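Local coordinates for protein TSSL1 (PDB 4B62) that probably anchors the type VI secretion system of Pseudomonas aeruginosa to the cell wall through this OmpA-like peptidoglycan-binding module, at residues A[12-24]-A[30-42]. Residues are numbered along the deposited sequence; the frame is centred on the assembly and turned at random.
Sequences ERPRLARFLADDI and AVEDAVDRSVVTI. With EDO (1,2-ethanediol), chain B.
The carboxylate of D33, at the end of strand 30-33, faces the backbone N-H groups of L16 and A17, an example of an acidic side chain holding the residue before a short 3-10 turn (17-19) and the first residue of it. L16 N gives D33 OD1 an almost straight bond (2.9 Å, 168°). It arrives from the syn side, yet 34° out of the carboxylate plane. The longer bond from A17 N to D33 OD2 (3.3 Å) uses that oxygen's syn lone pair. In one of its two conformers S38 OG, from the neighbouring strand, donates to D33 OD1 at 2.6 Å, nearly along the C-O axis, and one water links OD2 to R18 N.

In that conformer chi1 of S38 (-177°) swings OG away from the backbone N and onto L16 CB. L16 CD1 continues to V40 CG2 (3.7 Å), the two side chains crossing at about a right angle. V31 turns its two methyls to different partners: CG1 rests by A17, while CG2 meets L20 CD1. V31 CG2 also lies 3.8 Å from I24 CD1. Toward the hairpin turn, P14 CG sits on the backbone at R37 N, and a second water bridges the carbonyls of P14 and A34. V35 CG2 lies over the centre of one face of the extended R13's guanidinium, 3.6 Å above the guanidinium plane.

L16 also touches A69 of helix 60-72 and V151 of strand 146-152, so the N-terminal segment packs against both helix and sheet of the OmpA-like domain. With OD1 accepting a second bond in that S38 conformer, the bonds to both oxygens would limit rotation of the D33 carboxylate, and these donors would probably stabilise its charge.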
loop_
_atom_site.group_PDB
_atom_site.type_symbol
_atom_site.label_atom_id
_atom_site.label_comp_id
_atom_site.label_asym_id
_atom_site.label_seq_id
_atom_site.Cartn_x
_atom_site.Cartn_y
_atom_site.Cartn_z
ATOM N N GLU A 12 17.475 15.238 2.991
ATOM C CA GLU A 12 16.856 15.845 1.773
ATOM C C GLU A 12 15.999 14.821 1.038
ATOM O O GLU A 12 14.776 14.889 1.106
ATOM C CB GLU A 12 17.922 16.422 0.834
ATOM N N ARG A 13 16.631 13.864 0.354
ATOM C CA ARG A 13 15.875 12.873 -0.412
ATOM C C ARG A 13 15.210 11.880 0.534
ATOM O O ARG A 13 15.845 11.397 1.469
ATOM C CB ARG A 13 16.755 12.153 -1.440
ATOM C CG ARG A 13 17.286 13.095 -2.511
ATOM C CD ARG A 13 17.995 12.400 -3.663
ATOM N NE ARG A 13 18.465 13.390 -4.637
ATOM C CZ ARG A 13 19.152 13.121 -5.746
ATOM N NH1 ARG A 13 19.473 11.868 -6.065
ATOM N NH2 ARG A 13 19.516 14.119 -6.553
ATOM N N PRO A 14 13.914 11.594 0.315
ATOM C CA PRO A 14 13.245 10.657 1.213
ATOM C C PRO A 14 13.766 9.250 0.995
ATOM O O PRO A 14 13.732 8.757 -0.138
ATOM C CB PRO A 14 11.768 10.762 0.804
ATOM C CG PRO A 14 11.803 11.214 -0.618
ATOM C CD PRO A 14 13.021 12.084 -0.753
ATOM N N ARG A 15 14.242 8.610 2.063
ATOM C CA ARG A 15 14.854 7.278 1.968
ATOM C C ARG A 15 14.258 6.359 3.035
ATOM O O ARG A 15 14.432 6.606 4.232
ATOM C CB ARG A 15 16.371 7.362 2.171
ATOM C CG ARG A 15 17.140 8.114 1.081
ATOM C CD ARG A 15 18.643 8.128 1.357
ATOM N NE ARG A 15 19.001 8.928 2.540
ATOM C CZ ARG A 15 19.677 8.489 3.607
ATOM N NH1 ARG A 15 20.108 7.232 3.687
ATOM N NH2 ARG A 15 19.930 9.323 4.611
ATOM N N LEU A 16 13.556 5.310 2.602
ATOM C CA LEU A 16 12.895 4.384 3.529
ATOM C C LEU A 16 13.469 2.968 3.593
ATOM O O LEU A 16 13.235 2.293 4.586
ATOM C CB LEU A 16 11.404 4.264 3.213
ATOM C CG LEU A 16 10.528 5.506 3.369
ATOM C CD1 LEU A 16 9.089 5.125 3.039
ATOM C CD2 LEU A 16 10.629 6.141 4.758
ATOM N N ALA A 17 14.188 2.506 2.572
ATOM C CA ALA A 17 14.652 1.115 2.544
ATOM C C ALA A 17 15.463 0.796 3.798
ATOM O O ALA A 17 15.354 -0.298 4.366
ATOM C CB ALA A 17 15.464 0.836 1.291
ATOM N N ARG A 18 16.244 1.777 4.248
ATOM C CA ARG A 18 17.057 1.645 5.448
ATOM C C ARG A 18 16.271 1.335 6.723
ATOM O O ARG A 18 16.857 0.872 7.695
ATOM C CB ARG A 18 17.889 2.914 5.654
ATOM C CG ARG A 18 17.077 4.165 5.966
ATOM C CD ARG A 18 17.882 5.435 5.700
ATOM N NE ARG A 18 17.007 6.614 5.638
ATOM C CZ ARG A 18 17.098 7.706 6.399
ATOM N NH1 ARG A 18 18.039 7.834 7.338
ATOM N NH2 ARG A 18 16.218 8.690 6.224
ATOM N N PHE A 19 14.963 1.599 6.730
ATOM C CA PHE A 19 14.121 1.323 7.902
ATOM C C PHE A 19 13.267 0.066 7.756
ATOM O O PHE A 19 12.522 -0.287 8.680
ATOM C CB PHE A 19 13.180 2.491 8.162
ATOM C CG PHE A 19 13.878 3.791 8.384
ATOM C CD1 PHE A 19 14.809 3.922 9.399
ATOM C CD2 PHE A 19 13.603 4.883 7.584
ATOM C CE1 PHE A 19 15.459 5.120 9.614
ATOM C CE2 PHE A 19 14.248 6.084 7.793
ATOM C CZ PHE A 19 15.178 6.208 8.810
ATOM N N LEU A 20 13.379 -0.597 6.606
ATOM C CA LEU A 20 12.513 -1.717 6.263
ATOM C C LEU A 20 13.297 -2.949 5.789
ATOM O O LEU A 20 12.806 -3.754 4.993
ATOM C CB LEU A 20 11.496 -1.259 5.204
ATOM C CG LEU A 20 10.496 -0.193 5.680
ATOM C CD1 LEU A 20 9.675 0.340 4.514
ATOM C CD2 LEU A 20 9.581 -0.706 6.784
ATOM N N ALA A 21 14.509 -3.120 6.308
ATOM C CA ALA A 21 15.367 -4.217 5.869
ATOM C C ALA A 21 14.733 -5.610 5.985
ATOM O O ALA A 21 14.832 -6.403 5.051
ATOM C CB ALA A 21 16.689 -4.193 6.622
ATOM N N ASP A 22 14.139 -5.921 7.133
ATOM C CA ASP A 22 13.566 -7.259 7.339
ATOM C C ASP A 22 12.442 -7.534 6.351
ATOM O O ASP A 22 12.348 -8.614 5.797
ATOM C CB ASP A 22 13.024 -7.444 8.756
ATOM C CG ASP A 22 14.109 -7.533 9.796
ATOM O OD1 ASP A 22 15.177 -8.126 9.524
ATOM O OD2 ASP A 22 13.885 -7.008 10.899
ATOM N N ASP A 23 11.588 -6.541 6.134
ATOM C CA ASP A 23 10.459 -6.704 5.229
ATOM C C ASP A 23 10.913 -6.822 3.781
ATOM O O ASP A 23 10.321 -7.568 3.005
ATOM C CB ASP A 23 9.461 -5.565 5.398
ATOM C CG ASP A 23 8.760 -5.612 6.734
ATOM O OD1 ASP A 23 8.247 -6.708 7.100
ATOM O OD2 ASP A 23 8.709 -4.561 7.418
ATOM N N ILE A 24 11.975 -6.099 3.427
ATOM C CA ILE A 24 12.531 -6.214 2.086
ATOM C C ILE A 24 13.121 -7.619 1.892
ATOM O O ILE A 24 12.852 -8.259 0.869
ATOM C CB ILE A 24 13.560 -5.109 1.784
ATOM C CG1 ILE A 24 12.860 -3.746 1.657
ATOM C CG2 ILE A 24 14.343 -5.434 0.516
ATOM C CD1 ILE A 24 13.807 -2.566 1.694
ATOM N N ALA A 30 8.505 -4.042 -1.266
ATOM C CA ALA A 30 9.610 -3.560 -2.079
ATOM C C ALA A 30 9.650 -2.044 -1.968
ATOM O O ALA A 30 8.612 -1.398 -1.863
ATOM C CB ALA A 30 9.458 -4.008 -3.524
ATOM N N VAL A 31 10.850 -1.483 -1.976
ATOM C CA VAL A 31 11.020 -0.052 -1.759
ATOM C C VAL A 31 11.888 0.527 -2.862
ATOM O O VAL A 31 12.987 0.035 -3.124
ATOM C CB VAL A 31 11.660 0.248 -0.392
ATOM C CG1 VAL A 31 11.826 1.753 -0.176
ATOM C CG2 VAL A 31 10.832 -0.354 0.732
ATOM N N GLU A 32 11.359 1.552 -3.516
ATOM C CA GLU A 32 12.104 2.356 -4.479
ATOM C C GLU A 32 12.436 3.685 -3.814
ATOM O O GLU A 32 11.530 4.480 -3.561
ATOM C CB GLU A 32 11.263 2.585 -5.743
ATOM C CG GLU A 32 11.989 3.400 -6.810
ATOM C CD GLU A 32 11.153 3.802 -8.031
ATOM O OE1 GLU A 32 9.948 3.464 -8.134
ATOM O OE2 GLU A 32 11.736 4.484 -8.911
ATOM N N ASP A 33 13.718 3.925 -3.531
ATOM C CA ASP A 33 14.180 5.213 -3.021
ATOM C C ASP A 33 14.603 6.029 -4.237
ATOM O O ASP A 33 15.712 5.875 -4.773
ATOM C CB ASP A 33 15.330 5.046 -2.023
ATOM C CG ASP A 33 14.880 4.492 -0.668
ATOM O OD1 ASP A 33 13.723 4.721 -0.262
ATOM O OD2 ASP A 33 15.708 3.852 0.010
ATOM N N ALA A 34 13.673 6.861 -4.689
ATOM C CA ALA A 34 13.826 7.665 -5.903
ATOM C C ALA A 34 14.302 9.074 -5.559
ATOM O O ALA A 34 14.480 9.424 -4.386
ATOM C CB ALA A 34 12.502 7.717 -6.649
ATOM N N VAL A 35 14.508 9.889 -6.595
ATOM C CA VAL A 35 15.078 11.225 -6.427
ATOM C C VAL A 35 14.260 12.145 -5.505
ATOM O O VAL A 35 14.817 12.930 -4.743
ATOM C CB VAL A 35 15.314 11.891 -7.814
ATOM C CG1 VAL A 35 14.008 12.090 -8.579
ATOM C CG2 VAL A 35 16.057 13.208 -7.673
ATOM N N ASP A 36 12.939 12.014 -5.564
ATOM C CA ASP A 36 12.022 12.943 -4.908
ATOM C C ASP A 36 10.918 12.258 -4.093
ATOM O O ASP A 36 10.000 12.924 -3.619
ATOM C CB ASP A 36 11.365 13.814 -5.998
ATOM C CG ASP A 36 10.662 12.990 -7.097
ATOM O OD1 ASP A 36 10.476 11.758 -6.972
ATOM O OD2 ASP A 36 10.288 13.590 -8.118
ATOM N N ARG A 37 11.018 10.933 -3.949
ATOM C CA ARG A 37 9.970 10.090 -3.381
ATOM C C ARG A 37 10.605 8.791 -2.941
ATOM O O ARG A 37 11.578 8.355 -3.552
ATOM C CB ARG A 37 8.949 9.650 -4.461
ATOM C CG ARG A 37 7.967 10.688 -4.968
ATOM C CD ARG A 37 7.216 10.168 -6.189
ATOM N NE ARG A 37 8.080 10.145 -7.368
ATOM C CZ ARG A 37 7.946 9.334 -8.422
ATOM N NH1 ARG A 37 6.971 8.433 -8.511
ATOM N NH2 ARG A 37 8.805 9.435 -9.419
ATOM N N SER A 38 10.048 8.172 -1.901
ATOM C CA SER A 38 10.280 6.754 -1.654
ATOM C C SER A 38 8.930 6.064 -1.813
ATOM O O SER A 38 7.937 6.524 -1.257
ATOM C CB SER A 38 10.873 6.525 -0.269
ATOM O OG SER A 38 11.172 5.160 -0.053
ATOM N N VAL A 39 8.904 4.986 -2.593
ATOM C CA VAL A 39 7.667 4.268 -2.888
ATOM C C VAL A 39 7.754 2.865 -2.303
ATOM O O VAL A 39 8.624 2.073 -2.686
ATOM C CB VAL A 39 7.380 4.190 -4.404
ATOM C CG1 VAL A 39 6.017 3.544 -4.640
ATOM C CG2 VAL A 39 7.436 5.586 -5.030
ATOM N N VAL A 40 6.840 2.557 -1.384
ATOM C CA VAL A 40 6.766 1.232 -0.778
ATOM C C VAL A 40 5.604 0.491 -1.426
ATOM O O VAL A 40 4.456 0.916 -1.324
ATOM C CB VAL A 40 6.543 1.307 0.738
ATOM C CG1 VAL A 40 6.571 -0.095 1.340
ATOM C CG2 VAL A 40 7.568 2.217 1.402
ATOM N N THR A 41 5.924 -0.582 -2.153
ATOM C CA THR A 41 4.911 -1.421 -2.781
ATOM C C THR A 41 4.634 -2.628 -1.885
ATOM O O THR A 41 5.563 -3.321 -1.475
ATOM C CB THR A 41 5.345 -1.902 -4.168
ATOM O OG1 THR A 41 5.559 -0.771 -5.017
ATOM C CG2 THR A 41 4.296 -2.799 -4.799
ATOM N N ILE A 42 3.360 -2.840 -1.583
ATOM C CA ILE A 42 2.938 -3.949 -0.739
ATOM C C ILE A 42 1.807 -4.695 -1.451
ATOM O O ILE A 42 0.750 -4.114 -1.724
ATOM C CB ILE A 42 2.443 -3.477 0.640
ATOM C CG1 ILE A 42 3.411 -2.477 1.270
ATOM C CG2 ILE A 42 2.207 -4.688 1.544
ATOM C CD1 ILE A 42 3.048 -2.025 2.661
HETATM C C1 EDO B . 4.014 6.709 -7.295
HETATM O O1 EDO B . 4.891 7.633 -6.625
HETATM C C2 EDO B . 4.434 6.416 -8.736
HETATM O O2 EDO B . 5.745 5.831 -8.773
HETATM O O HOH W 1 15.495 8.516 -2.157
HETATM O O HOH W 2 17.104 3.993 2.513
#